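Long-range contacts in protein pelota homolog (Archaeoglobus fulgidus, PDB 3OBY), which probably recognises stalled ribosomes, cleaves their mRNA endonucleolytically and aids release of non-functional ribosomes and degradation of damaged mRNAs: residues M1-E6 with I15-E20; I131-I136 with R226-I231; A141-L146 with E153-R158; G174-K179 with N198-F203; V218-V223 with L232-V237. All coordinates share one frame; numbering follows the deposited sequence.

From the N terminus, interaction 1 closes the first hairpin of the chain, at one border of the antiparallel sheet of the N-terminal Sm-fold domain. The other four contacts follow it and build the central domain around a mixed five-stranded sheet. Interaction 2 spans 89 residues, setting helix 224-233 on strand 131-137. Nested within that loop are interaction 3, the hairpin at the sheet's border, and interaction 4, which pairs helices 172-183 and 196-207 and touches strand 131-137 through Val176 and Phe200. Interaction 5 crosses interaction 2, since its segments flank 226-231 in sequence; it ties the loop after strand 215-217 to the junction of helices 224-233 and 236-262.

Interaction 1 of 5, residues M1-E6 with I15-E20; sequences MQIVEE and IKLIPE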
# COMPACT_ATOMS: atom_id res chain seq x y z
N MET A 1 -4.74 -1.69 -0.79
CA MET A 1 -5.96 -2.48 -0.52
C MET A 1 -6.04 -3.67 -1.47
O MET A 1 -6.10 -3.51 -2.68
CB MET A 1 -7.21 -1.61 -0.72
CG MET A 1 -8.52 -2.28 -0.29
SD MET A 1 -8.57 -2.63 1.48
CE MET A 1 -9.15 -1.07 2.12
N GLN A 2 -6.02 -4.87 -0.91
CA GLN A 2 -6.11 -6.08 -1.70
C GLN A 2 -7.50 -6.69 -1.52
O GLN A 2 -8.00 -6.79 -0.39
CB GLN A 2 -5.07 -7.10 -1.28
CG GLN A 2 -3.65 -6.82 -1.72
CD GLN A 2 -2.70 -7.93 -1.32
OE1 GLN A 2 -2.92 -9.10 -1.65
NE2 GLN A 2 -1.63 -7.58 -0.61
N ILE A 3 -8.12 -7.07 -2.62
CA ILE A 3 -9.42 -7.70 -2.54
C ILE A 3 -9.17 -9.17 -2.84
O ILE A 3 -8.98 -9.56 -4.00
CB ILE A 3 -10.39 -7.12 -3.56
CG1 ILE A 3 -10.44 -5.60 -3.40
CG2 ILE A 3 -11.77 -7.73 -3.36
CD1 ILE A 3 -10.84 -5.12 -2.01
N VAL A 4 -9.13 -9.98 -1.79
CA VAL A 4 -8.88 -11.41 -1.92
C VAL A 4 -10.01 -12.11 -2.65
O VAL A 4 -9.77 -12.95 -3.52
CB VAL A 4 -8.72 -12.06 -0.55
CG1 VAL A 4 -8.45 -13.54 -0.72
CG2 VAL A 4 -7.59 -11.39 0.22
N GLU A 5 -11.25 -11.77 -2.30
CA GLU A 5 -12.40 -12.38 -2.93
C GLU A 5 -13.72 -11.76 -2.48
O GLU A 5 -13.80 -11.13 -1.43
CB GLU A 5 -12.42 -13.89 -2.65
CG GLU A 5 -12.68 -14.24 -1.21
CD GLU A 5 -12.79 -15.74 -0.98
OE1 GLU A 5 -11.79 -16.45 -1.23
OE2 GLU A 5 -13.87 -16.19 -0.55
N GLU A 6 -14.75 -11.95 -3.30
CA GLU A 6 -16.08 -11.44 -3.02
C GLU A 6 -17.12 -12.36 -3.65
O GLU A 6 -16.85 -13.00 -4.67
CB GLU A 6 -16.24 -10.03 -3.60
CG GLU A 6 -15.95 -9.94 -5.09
CD GLU A 6 -17.17 -10.19 -5.96
OE1 GLU A 6 -16.99 -10.40 -7.18
OE2 GLU A 6 -18.30 -10.17 -5.44
N ILE A 15 -16.96 -9.76 1.37
CA ILE A 15 -15.80 -9.26 0.67
C ILE A 15 -14.63 -9.49 1.61
O ILE A 15 -14.63 -9.02 2.74
CB ILE A 15 -15.91 -7.76 0.36
CG1 ILE A 15 -17.13 -7.48 -0.52
CG2 ILE A 15 -14.66 -7.31 -0.39
CD1 ILE A 15 -17.27 -6.04 -0.97
N LYS A 16 -13.65 -10.26 1.15
CA LYS A 16 -12.48 -10.57 1.93
C LYS A 16 -11.35 -9.71 1.37
O LYS A 16 -10.99 -9.84 0.20
CB LYS A 16 -12.14 -12.05 1.80
CG LYS A 16 -10.90 -12.48 2.57
CD LYS A 16 -10.65 -13.98 2.44
CE LYS A 16 -11.83 -14.79 2.96
NZ LYS A 16 -11.60 -16.27 2.87
N LEU A 17 -10.79 -8.84 2.21
CA LEU A 17 -9.74 -7.93 1.78
C LEU A 17 -8.62 -7.70 2.79
O LEU A 17 -8.67 -8.14 3.92
CB LEU A 17 -10.38 -6.59 1.41
CG LEU A 17 -11.54 -6.18 2.32
CD1 LEU A 17 -11.01 -5.86 3.72
CD2 LEU A 17 -12.26 -4.99 1.73
N ILE A 18 -7.59 -6.98 2.34
CA ILE A 18 -6.45 -6.66 3.18
C ILE A 18 -6.03 -5.20 3.02
O ILE A 18 -5.69 -4.76 1.92
CB ILE A 18 -5.23 -7.51 2.81
CG1 ILE A 18 -5.58 -8.99 2.87
CG2 ILE A 18 -4.08 -7.21 3.76
CD1 ILE A 18 -4.43 -9.88 2.45
N PRO A 19 -6.04 -4.42 4.12
CA PRO A 19 -5.64 -3.01 4.02
C PRO A 19 -4.11 -2.98 4.01
O PRO A 19 -3.47 -3.66 4.80
CB PRO A 19 -6.25 -2.39 5.28
CG PRO A 19 -6.16 -3.51 6.27
CD PRO A 19 -6.54 -4.74 5.47
N GLU A 20 -3.54 -2.21 3.09
CA GLU A 20 -2.08 -2.14 2.95
C GLU A 20 -1.51 -0.78 3.36
O GLU A 20 -0.30 -0.59 3.41
CB GLU A 20 -1.70 -2.42 1.49
CG GLU A 20 -2.24 -3.73 0.93
CD GLU A 20 -2.04 -3.86 -0.57
OE1 GLU A 20 -2.76 -3.18 -1.33
OE2 GLU A 20 -1.17 -4.64 -1.00
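Residues 2-6 and 15-18 form an antiparallel beta hairpin at the border of the Sm-fold sheet in the N-terminal domain, its ladder interrupted by a classic beta bulge. Gln2 and Ile18 make a hydrogen-bonded pair, with Ile18 N to Gln2 O at 2.8 Å and a straighter return bond from Gln2 N. At the bulge Val4 and Glu5 both face Lys16, whose carbonyl O takes a bond from Glu5 N on a lone pair and a weak one from Val4 N. Beyond it, Lys16 N points nearly along the C=O axis of Glu5 O at 2.7 Å. On one face Ile3 lies alongside Leu17, CD1 to CB at 3.8 Å, and meets Ile15 through its CG2. On the other, Lys16 runs beside Glu5, its NZ 4.1 Å from Glu5 OE2, beyond salt-bridge range, while its CG and CD pass obliquely across Val4. At the start of the chain, Glu20 OE1 meets Met1 N in a salt bridge through its anti lone pair. Farther out, helices 22-31 and 113-123 pack on the Ile3, Ile15 and Leu17 face. Asp24 and Ser126 also bind the N terminus, and Arg128 forms a salt bridge with Glu20 OE2, the oxygen that Gln2 NE2 approaches from above the carboxylate plane at 3.0 Å.

Interaction 2 of 5, residues I131-I136 with R226-I231; sequences IVMLTI and RGFIEI
Met133 has CG anti to its carbonyl carbon (chi1 -79°) and SD anti to CA (chi2 176°), so its sulfur is carried out from the strand toward the helix. Phe228, with CG likewise anti to the carbonyl carbon (chi1 -56°), swings its ring back to the strand. Met133 CB then lies 3.8 Å from Phe228 CD1, and Met133 SD sits 5.2 Å from the ring centroid in an oblique Met-aromatic contact. The same sulfur meets Ile231 tip to tip, SD to CG2 at 3.6 Å. In this way helix 224-233 packs on one face of the mixed sheet of the central alpha/beta domain, the segment axes 8.8 Å apart. Where Gly227 faces the strand, its bare CA comes within 4.2 Å of Thr135 CG2. The Thr135 side chain crosses that of Phe228 at about a right angle, with Thr135 CG2 3.9 Å from Phe228 CE1. The hydroxyl of Thr135 is engaged outside these segments, with Gly224 N and Val142 O.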
# COMPACT_ATOMS: atom_id res chain seq x y z
N ILE A 131 6.17 -6.33 -12.47
CA ILE A 131 7.27 -6.99 -11.77
C ILE A 131 7.84 -8.21 -12.51
O ILE A 131 7.10 -9.08 -12.96
CB ILE A 131 6.83 -7.47 -10.36
CG1 ILE A 131 6.23 -6.31 -9.56
CG2 ILE A 131 8.02 -8.03 -9.62
CD1 ILE A 131 7.14 -5.12 -9.44
N VAL A 132 9.16 -8.27 -12.61
CA VAL A 132 9.81 -9.40 -13.26
C VAL A 132 10.72 -10.13 -12.26
O VAL A 132 11.49 -9.51 -11.54
CB VAL A 132 10.67 -8.97 -14.47
CG1 VAL A 132 11.53 -10.15 -14.94
CG2 VAL A 132 9.77 -8.52 -15.61
N MET A 133 10.61 -11.45 -12.24
CA MET A 133 11.41 -12.26 -11.35
C MET A 133 12.43 -13.04 -12.15
O MET A 133 12.11 -13.63 -13.18
CB MET A 133 10.53 -13.21 -10.55
CG MET A 133 9.81 -12.56 -9.39
SD MET A 133 8.71 -13.72 -8.60
CE MET A 133 7.22 -12.70 -8.36
N LEU A 134 13.68 -13.04 -11.68
CA LEU A 134 14.76 -13.74 -12.34
C LEU A 134 15.55 -14.62 -11.39
O LEU A 134 16.18 -14.12 -10.46
CB LEU A 134 15.73 -12.74 -12.97
CG LEU A 134 17.04 -13.37 -13.46
CD1 LEU A 134 16.81 -14.02 -14.80
CD2 LEU A 134 18.12 -12.31 -13.58
N THR A 135 15.49 -15.92 -11.61
CA THR A 135 16.24 -16.86 -10.79
C THR A 135 17.47 -17.18 -11.61
O THR A 135 17.36 -17.49 -12.79
CB THR A 135 15.44 -18.13 -10.52
OG1 THR A 135 14.92 -18.64 -11.75
CG2 THR A 135 14.31 -17.85 -9.55
N ILE A 136 18.65 -17.09 -11.00
CA ILE A 136 19.88 -17.35 -11.72
C ILE A 136 20.91 -18.10 -10.91
O ILE A 136 21.04 -17.93 -9.69
CB ILE A 136 20.51 -16.02 -12.20
CG1 ILE A 136 21.62 -16.30 -13.22
CG2 ILE A 136 21.09 -15.26 -11.02
CD1 ILE A 136 22.26 -15.04 -13.80
N ARG A 226 10.04 -23.36 -8.68
CA ARG A 226 10.24 -23.43 -7.24
C ARG A 226 10.55 -22.05 -6.69
O ARG A 226 9.91 -21.58 -5.74
CB ARG A 226 11.40 -24.38 -6.93
CG ARG A 226 11.00 -25.83 -6.78
CD ARG A 226 10.74 -26.14 -5.32
NE ARG A 226 11.96 -25.99 -4.54
CZ ARG A 226 12.01 -25.84 -3.22
NH1 ARG A 226 10.89 -25.80 -2.50
NH2 ARG A 226 13.18 -25.71 -2.61
N GLY A 227 11.54 -21.39 -7.29
CA GLY A 227 11.95 -20.07 -6.87
C GLY A 227 10.85 -19.02 -6.86
O GLY A 227 10.64 -18.35 -5.85
N PHE A 228 10.14 -18.89 -7.97
CA PHE A 228 9.07 -17.91 -8.05
C PHE A 228 8.08 -18.12 -6.92
O PHE A 228 7.62 -17.16 -6.29
CB PHE A 228 8.34 -18.01 -9.40
CG PHE A 228 9.26 -17.85 -10.59
CD1 PHE A 228 10.35 -16.99 -10.55
CD2 PHE A 228 9.01 -18.54 -11.77
CE1 PHE A 228 11.19 -16.82 -11.66
CE2 PHE A 228 9.83 -18.38 -12.89
CZ PHE A 228 10.92 -17.52 -12.83
N ILE A 229 7.76 -19.39 -6.65
CA ILE A 229 6.82 -19.71 -5.58
C ILE A 229 7.36 -19.24 -4.24
O ILE A 229 6.61 -18.70 -3.42
CB ILE A 229 6.57 -21.24 -5.49
CG1 ILE A 229 6.03 -21.76 -6.82
CG2 ILE A 229 5.58 -21.53 -4.37
CD1 ILE A 229 4.78 -21.03 -7.30
N GLU A 230 8.65 -19.45 -4.01
CA GLU A 230 9.24 -19.03 -2.75
C GLU A 230 9.28 -17.51 -2.66
O GLU A 230 9.07 -16.94 -1.59
CB GLU A 230 10.66 -19.60 -2.59
CG GLU A 230 11.25 -19.27 -1.23
CD GLU A 230 10.36 -19.75 -0.09
OE1 GLU A 230 10.58 -19.30 1.05
OE2 GLU A 230 9.46 -20.59 -0.34
N ILE A 231 9.56 -16.87 -3.79
CA ILE A 231 9.61 -15.41 -3.82
C ILE A 231 8.25 -14.90 -3.32
O ILE A 231 8.19 -14.09 -2.40
CB ILE A 231 9.83 -14.87 -5.26
CG1 ILE A 231 11.17 -15.35 -5.83
CG2 ILE A 231 9.80 -13.35 -5.24
CD1 ILE A 231 12.38 -14.87 -5.07

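Interaction 3 of 5, residues A141-L146 with E153-R158; sequences AVAGVL and EIFEER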
# COMPACT_ATOMS: atom_id res chain seq x y z
N ALA A 141 19.52 -19.37 -16.26
CA ALA A 141 18.61 -18.35 -15.78
C ALA A 141 17.21 -18.50 -16.37
O ALA A 141 17.03 -18.92 -17.51
CB ALA A 141 19.16 -16.97 -16.11
N VAL A 142 16.22 -18.14 -15.56
CA VAL A 142 14.82 -18.20 -15.96
C VAL A 142 14.10 -16.99 -15.39
O VAL A 142 14.26 -16.65 -14.21
CB VAL A 142 14.12 -19.47 -15.41
CG1 VAL A 142 12.64 -19.45 -15.78
CG2 VAL A 142 14.80 -20.70 -15.97
N ALA A 143 13.32 -16.32 -16.23
CA ALA A 143 12.60 -15.15 -15.79
C ALA A 143 11.12 -15.28 -16.06
O ALA A 143 10.70 -15.89 -17.04
CB ALA A 143 13.15 -13.91 -16.47
N GLY A 144 10.33 -14.69 -15.18
CA GLY A 144 8.90 -14.71 -15.33
C GLY A 144 8.37 -13.36 -14.90
O GLY A 144 9.05 -12.61 -14.20
N VAL A 145 7.17 -13.03 -15.35
CA VAL A 145 6.55 -11.78 -15.00
C VAL A 145 5.34 -12.12 -14.14
O VAL A 145 4.77 -13.20 -14.28
CB VAL A 145 6.09 -11.00 -16.25
CG1 VAL A 145 5.08 -11.82 -17.04
CG2 VAL A 145 5.51 -9.64 -15.85
N LEU A 146 4.98 -11.22 -13.24
CA LEU A 146 3.85 -11.46 -12.36
C LEU A 146 2.55 -11.16 -13.10
O LEU A 146 2.44 -10.19 -13.84
CB LEU A 146 3.96 -10.59 -11.11
CG LEU A 146 2.95 -10.86 -9.99
CD1 LEU A 146 3.13 -12.30 -9.49
CD2 LEU A 146 3.15 -9.87 -8.86
N GLU A 153 6.55 -17.46 -16.84
CA GLU A 153 7.88 -17.47 -17.45
C GLU A 153 7.95 -16.68 -18.76
O GLU A 153 7.07 -16.80 -19.61
CB GLU A 153 8.31 -18.93 -17.69
CG GLU A 153 9.55 -19.08 -18.56
CD GLU A 153 10.05 -20.51 -18.63
OE1 GLU A 153 10.88 -20.80 -19.52
OE2 GLU A 153 9.62 -21.34 -17.79
N ILE A 154 9.00 -15.86 -18.92
CA ILE A 154 9.16 -15.06 -20.13
C ILE A 154 10.36 -15.47 -20.97
O ILE A 154 10.37 -15.26 -22.18
CB ILE A 154 9.28 -13.54 -19.82
CG1 ILE A 154 10.40 -13.28 -18.81
CG2 ILE A 154 7.95 -13.00 -19.31
CD1 ILE A 154 10.59 -11.81 -18.50
N PHE A 155 11.38 -16.05 -20.33
CA PHE A 155 12.54 -16.52 -21.06
C PHE A 155 13.48 -17.37 -20.23
O PHE A 155 13.36 -17.45 -19.01
CB PHE A 155 13.33 -15.36 -21.69
CG PHE A 155 14.10 -14.51 -20.70
CD1 PHE A 155 13.57 -13.31 -20.24
CD2 PHE A 155 15.37 -14.89 -20.26
CE1 PHE A 155 14.29 -12.50 -19.36
CE2 PHE A 155 16.10 -14.09 -19.38
CZ PHE A 155 15.56 -12.89 -18.93
N GLU A 156 14.41 -18.01 -20.92
CA GLU A 156 15.43 -18.86 -20.32
C GLU A 156 16.77 -18.55 -20.99
O GLU A 156 16.81 -17.95 -22.06
CB GLU A 156 15.11 -20.34 -20.54
CG GLU A 156 14.48 -21.06 -19.38
CD GLU A 156 14.57 -22.57 -19.57
OE1 GLU A 156 14.49 -23.02 -20.73
OE2 GLU A 156 14.71 -23.30 -18.57
N GLU A 157 17.85 -18.97 -20.35
CA GLU A 157 19.17 -18.74 -20.90
C GLU A 157 20.14 -19.69 -20.22
O GLU A 157 20.16 -19.79 -18.99
CB GLU A 157 19.58 -17.29 -20.66
CG GLU A 157 20.72 -16.78 -21.54
CD GLU A 157 20.39 -16.83 -23.02
OE1 GLU A 157 19.26 -16.51 -23.37
OE2 GLU A 157 21.27 -17.20 -23.82
N ARG A 158 20.94 -20.39 -21.01
CA ARG A 158 21.91 -21.32 -20.46
C ARG A 158 23.32 -20.91 -20.84
O ARG A 158 23.53 -20.28 -21.87
CB ARG A 158 21.61 -22.75 -20.94
CG ARG A 158 20.32 -23.33 -20.36
CD ARG A 158 20.00 -24.72 -20.88
NE ARG A 158 18.73 -25.23 -20.36
CZ ARG A 158 18.53 -25.63 -19.10
NH1 ARG A 158 19.53 -25.60 -18.23
NH2 ARG A 158 17.33 -26.05 -18.72
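The CB of Phe155 leaves strand 153-158 on the face it shares with Ala143, and CG takes the crowded position between backbone N and carbonyl carbon (chi1 72°), which turns the ring over the neighbouring strand. From there CD1 lies 3.8 Å from Ala143 CB, and CE1 closes to 3.4 Å of the same methyl. CZ and CE2 complete the contact, so that Ala143 CB stands over one ring face, offset toward the rim, in a CH-pi contact. Helix 172-183 also reaches this ring, through Lys179. On the opposite face Val142 runs alongside Glu156, CG2 to CG, and the Glu156 carboxylate is bound by Tyr140 OH. Next to the ring, Ile154 puts CG1 against Ala143 and CG2 3.8 Å from Val145 CG1, crossing it at about a right angle. In the backbone ladder, Ala143 N donates to Phe155 O at 3.0 Å, while Ala143 O accepts a bond from Ile154 N and a weak one from Phe155 N. Two further bonds join Ala141 to Glu157. With Ile154 and Phe155 both facing Ala143, this is a classic beta bulge in an antiparallel hairpin, whose strand 150-158 borders the central domain's mixed sheet.

Interaction 4 of 5, residues G174-K179 with N198-F203; sequences GEVAAK and NDFLDF
Two helices of the central alpha/beta domain, 172-183 and 196-207, pack here with their short segments crossing at -63° and their axes 10.8 Å apart. The contact is apolar: two phenylalanines one helical turn apart on 198-203 reach across to Gly174, Val176 and Ala177. Both have CG anti to the backbone N (chi1 -176° for Phe200), which sends their rings out from the helix. Phe200 crosses Val176 obliquely, its CZ 3.7 Å from Val176 CG1, and the ring's edge meets the backbone N of Ala177. Strand 131-137 supplies Leu134, which touches both Val176 and Phe200, so this pair also rests on the sheet; Phe173 adds an edge-to-face contact to the Phe200 ring. Phe203 meets Gly174 and Ala177 instead. Ala177 CB sits in the plane of this ring at its edge, 3.8 Å from CE2, and at Gly174 the tip of the ring rests on the backbone, with CZ 3.4 Å from CA.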
# COMPACT_ATOMS: atom_id res chain seq x y z
N GLY A 174 25.36 -10.70 -19.88
CA GLY A 174 24.99 -9.76 -20.91
C GLY A 174 23.76 -10.19 -21.69
O GLY A 174 22.88 -9.37 -21.96
N GLU A 175 23.70 -11.47 -22.04
CA GLU A 175 22.56 -12.01 -22.79
C GLU A 175 21.28 -11.94 -21.98
O GLU A 175 20.23 -11.58 -22.50
CB GLU A 175 22.84 -13.45 -23.21
CG GLU A 175 23.96 -13.60 -24.23
CD GLU A 175 24.24 -15.05 -24.58
OE1 GLU A 175 23.60 -15.94 -23.99
OE2 GLU A 175 25.11 -15.29 -25.45
N VAL A 176 21.37 -12.30 -20.70
CA VAL A 176 20.20 -12.26 -19.82
C VAL A 176 19.72 -10.82 -19.69
O VAL A 176 18.53 -10.53 -19.86
CB VAL A 176 20.55 -12.78 -18.40
CG1 VAL A 176 19.33 -12.70 -17.50
CG2 VAL A 176 21.06 -14.20 -18.47
N ALA A 177 20.66 -9.93 -19.40
CA ALA A 177 20.35 -8.52 -19.24
C ALA A 177 19.68 -7.93 -20.47
O ALA A 177 18.75 -7.13 -20.36
CB ALA A 177 21.63 -7.75 -18.94
N ALA A 178 20.12 -8.34 -21.65
CA ALA A 178 19.58 -7.79 -22.90
C ALA A 178 18.14 -8.23 -23.08
O ALA A 178 17.30 -7.48 -23.61
CB ALA A 178 20.40 -8.29 -24.08
N LYS A 179 17.83 -9.44 -22.64
CA LYS A 179 16.47 -9.80 -22.85
C LYS A 179 15.63 -9.25 -21.70
O LYS A 179 14.44 -8.95 -21.91
CB LYS A 179 16.46 -11.30 -23.13
CG LYS A 179 17.16 -12.10 -22.11
CD LYS A 179 17.03 -13.58 -22.43
CE LYS A 179 17.83 -13.97 -23.65
NZ LYS A 179 17.72 -15.42 -23.93
N ASN A 198 24.15 -12.16 -7.12
CA ASN A 198 24.90 -11.02 -6.64
C ASN A 198 25.75 -10.42 -7.76
O ASN A 198 25.57 -9.25 -8.12
CB ASN A 198 25.78 -11.44 -5.47
CG ASN A 198 24.97 -12.01 -4.32
OD1 ASN A 198 24.15 -11.32 -3.73
ND2 ASN A 198 25.21 -13.28 -4.00
N ASP A 199 26.65 -11.21 -8.33
CA ASP A 199 27.50 -10.71 -9.40
C ASP A 199 26.69 -10.15 -10.57
O ASP A 199 27.11 -9.21 -11.23
CB ASP A 199 28.44 -11.81 -9.91
CG ASP A 199 29.29 -12.42 -8.81
OD1 ASP A 199 29.60 -11.70 -7.83
OD2 ASP A 199 29.65 -13.60 -8.93
N PHE A 200 25.52 -10.74 -10.81
CA PHE A 200 24.66 -10.28 -11.90
C PHE A 200 24.21 -8.84 -11.64
O PHE A 200 24.29 -7.99 -12.52
CB PHE A 200 23.43 -11.20 -12.04
CG PHE A 200 22.54 -10.85 -13.20
CD1 PHE A 200 22.98 -11.00 -14.51
CD2 PHE A 200 21.27 -10.32 -12.99
CE1 PHE A 200 22.17 -10.63 -15.59
CE2 PHE A 200 20.45 -9.95 -14.06
CZ PHE A 200 20.91 -10.10 -15.36
N LEU A 201 23.75 -8.58 -10.42
CA LEU A 201 23.31 -7.24 -10.06
C LEU A 201 24.45 -6.25 -10.28
O LEU A 201 24.25 -5.17 -10.83
CB LEU A 201 22.82 -7.20 -8.61
CG LEU A 201 22.45 -5.83 -8.02
CD1 LEU A 201 21.48 -5.10 -8.93
CD2 LEU A 201 21.84 -6.01 -6.64
N ASP A 202 25.66 -6.61 -9.84
CA ASP A 202 26.81 -5.74 -10.03
C ASP A 202 26.97 -5.50 -11.53
O ASP A 202 27.24 -4.38 -11.96
CB ASP A 202 28.10 -6.37 -9.47
CG ASP A 202 28.17 -6.31 -7.95
OD1 ASP A 202 27.73 -5.30 -7.36
OD2 ASP A 202 28.70 -7.27 -7.35
N PHE A 203 26.79 -6.56 -12.32
CA PHE A 203 26.88 -6.46 -13.77
C PHE A 203 25.87 -5.44 -14.27
O PHE A 203 26.14 -4.69 -15.21
CB PHE A 203 26.58 -7.81 -14.41
CG PHE A 203 26.54 -7.77 -15.92
CD1 PHE A 203 27.72 -7.79 -16.66
CD2 PHE A 203 25.33 -7.67 -16.60
CE1 PHE A 203 27.69 -7.71 -18.06
CE2 PHE A 203 25.29 -7.60 -17.99
CZ PHE A 203 26.47 -7.62 -18.72

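Interaction 5 of 5, residues V218-V223 with L232-V237; sequences VDVSSV and LKRRVV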
# COMPACT_ATOMS: atom_id res chain seq x y z
N VAL A 218 17.24 -11.19 -3.54
CA VAL A 218 16.64 -11.85 -2.38
C VAL A 218 17.42 -13.10 -2.00
O VAL A 218 18.14 -13.67 -2.82
CB VAL A 218 15.16 -12.22 -2.67
CG1 VAL A 218 14.59 -13.06 -1.55
CG2 VAL A 218 14.35 -10.94 -2.83
N ASP A 219 17.27 -13.52 -0.75
CA ASP A 219 17.97 -14.70 -0.23
C ASP A 219 17.52 -16.03 -0.82
O ASP A 219 18.26 -17.02 -0.75
CB ASP A 219 17.83 -14.75 1.29
CG ASP A 219 18.71 -15.81 1.92
OD1 ASP A 219 18.51 -16.12 3.12
OD2 ASP A 219 19.61 -16.34 1.23
N VAL A 220 16.32 -16.08 -1.39
CA VAL A 220 15.80 -17.31 -1.98
C VAL A 220 16.87 -18.08 -2.75
O VAL A 220 17.63 -17.50 -3.52
CB VAL A 220 14.62 -17.02 -2.93
CG1 VAL A 220 14.17 -18.29 -3.63
CG2 VAL A 220 13.46 -16.41 -2.16
N SER A 221 16.92 -19.39 -2.54
CA SER A 221 17.91 -20.23 -3.21
C SER A 221 17.32 -21.04 -4.35
O SER A 221 18.03 -21.42 -5.29
CB SER A 221 18.56 -21.18 -2.21
OG SER A 221 19.27 -20.47 -1.21
N SER A 222 16.02 -21.31 -4.26
CA SER A 222 15.31 -22.08 -5.27
C SER A 222 15.58 -21.49 -6.66
O SER A 222 16.19 -20.43 -6.78
CB SER A 222 13.81 -22.06 -4.98
OG SER A 222 13.56 -22.19 -3.58
N VAL A 223 15.12 -22.17 -7.70
CA VAL A 223 15.30 -21.67 -9.05
C VAL A 223 14.07 -22.02 -9.88
O VAL A 223 13.33 -22.94 -9.54
CB VAL A 223 16.57 -22.28 -9.69
CG1 VAL A 223 16.50 -23.80 -9.67
CG2 VAL A 223 16.75 -21.76 -11.11
N LEU A 232 7.17 -15.40 -3.91
CA LEU A 232 5.83 -14.99 -3.53
C LEU A 232 5.54 -15.25 -2.06
O LEU A 232 4.83 -14.48 -1.41
CB LEU A 232 4.79 -15.70 -4.40
CG LEU A 232 4.86 -15.40 -5.90
CD1 LEU A 232 3.80 -16.19 -6.65
CD2 LEU A 232 4.66 -13.91 -6.13
N LYS A 233 6.10 -16.33 -1.53
CA LYS A 233 5.89 -16.69 -0.14
C LYS A 233 6.54 -15.68 0.80
O LYS A 233 5.98 -15.33 1.83
CB LYS A 233 6.43 -18.10 0.12
CG LYS A 233 5.97 -18.72 1.43
CD LYS A 233 6.30 -20.21 1.47
CE LYS A 233 5.57 -20.92 2.60
NZ LYS A 233 5.68 -22.40 2.48
N ARG A 234 7.73 -15.21 0.42
CA ARG A 234 8.49 -14.25 1.21
C ARG A 234 7.90 -12.82 1.22
O ARG A 234 8.45 -11.93 1.86
CB ARG A 234 9.93 -14.18 0.70
CG ARG A 234 10.68 -15.50 0.72
CD ARG A 234 11.64 -15.58 1.90
NE ARG A 234 12.52 -16.74 1.79
CZ ARG A 234 13.84 -16.68 1.70
NH1 ARG A 234 14.45 -15.50 1.71
NH2 ARG A 234 14.56 -17.79 1.59
N ARG A 235 6.80 -12.62 0.50
CA ARG A 235 6.14 -11.31 0.41
C ARG A 235 7.08 -10.21 -0.11
O ARG A 235 6.94 -9.04 0.26
CB ARG A 235 5.57 -10.91 1.78
CG ARG A 235 4.88 -12.03 2.54
CD ARG A 235 3.82 -12.75 1.70
NE ARG A 235 2.45 -12.42 2.11
CZ ARG A 235 1.37 -13.03 1.63
NH1 ARG A 235 1.50 -14.00 0.73
NH2 ARG A 235 0.16 -12.68 2.05
N VAL A 236 8.02 -10.58 -0.96
CA VAL A 236 8.95 -9.62 -1.53
C VAL A 236 8.14 -8.57 -2.28
O VAL A 236 8.34 -7.37 -2.11
CB VAL A 236 9.93 -10.30 -2.53
CG1 VAL A 236 10.90 -9.29 -3.08
CG2 VAL A 236 10.69 -11.42 -1.84
N VAL A 237 7.19 -9.02 -3.09
CA VAL A 237 6.35 -8.10 -3.85
C VAL A 237 5.70 -7.08 -2.92
O VAL A 237 5.66 -5.89 -3.23
CB VAL A 237 5.25 -8.87 -4.63
CG1 VAL A 237 4.18 -7.92 -5.13
CG2 VAL A 237 5.87 -9.59 -5.81
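Arg234 lays one face of its guanidinium over Val220, whose CG2 stands beneath the centre of the group, 3.9 Å from CZ. This contact joins the loop that follows strand 215-217 to the break between helices 224-233 and 236-262, where Arg235, with positive phi, ends the first helix in a Schellman motif and serves as N-cap position of the second. Arg234 has CG anti to its carbonyl carbon (chi1 -58°) and a chain bent at chi2 (-102°), which brings the group out to the loop, where the Arg234 and Val220 side chains slide past each other in opposite directions. At the edge of the guanidinium, in its plane, Asp219 CB approaches NH1 to 3.5 Å. The Asp219 carboxylate stays farther off, OD1 to NH1 4.3 Å, beyond a salt bridge, though the opposite charges may still attract weakly. Arg234 NE instead forms a salt bridge with Glu230, one turn earlier on the helix. Ile231 and Ala191 also touch Val220. Beside this, the contact is apolar: Val218 and Val236 reach toward each other tip to tip, and Val218 CG2 lies 3.8 Å from Val236 CG2.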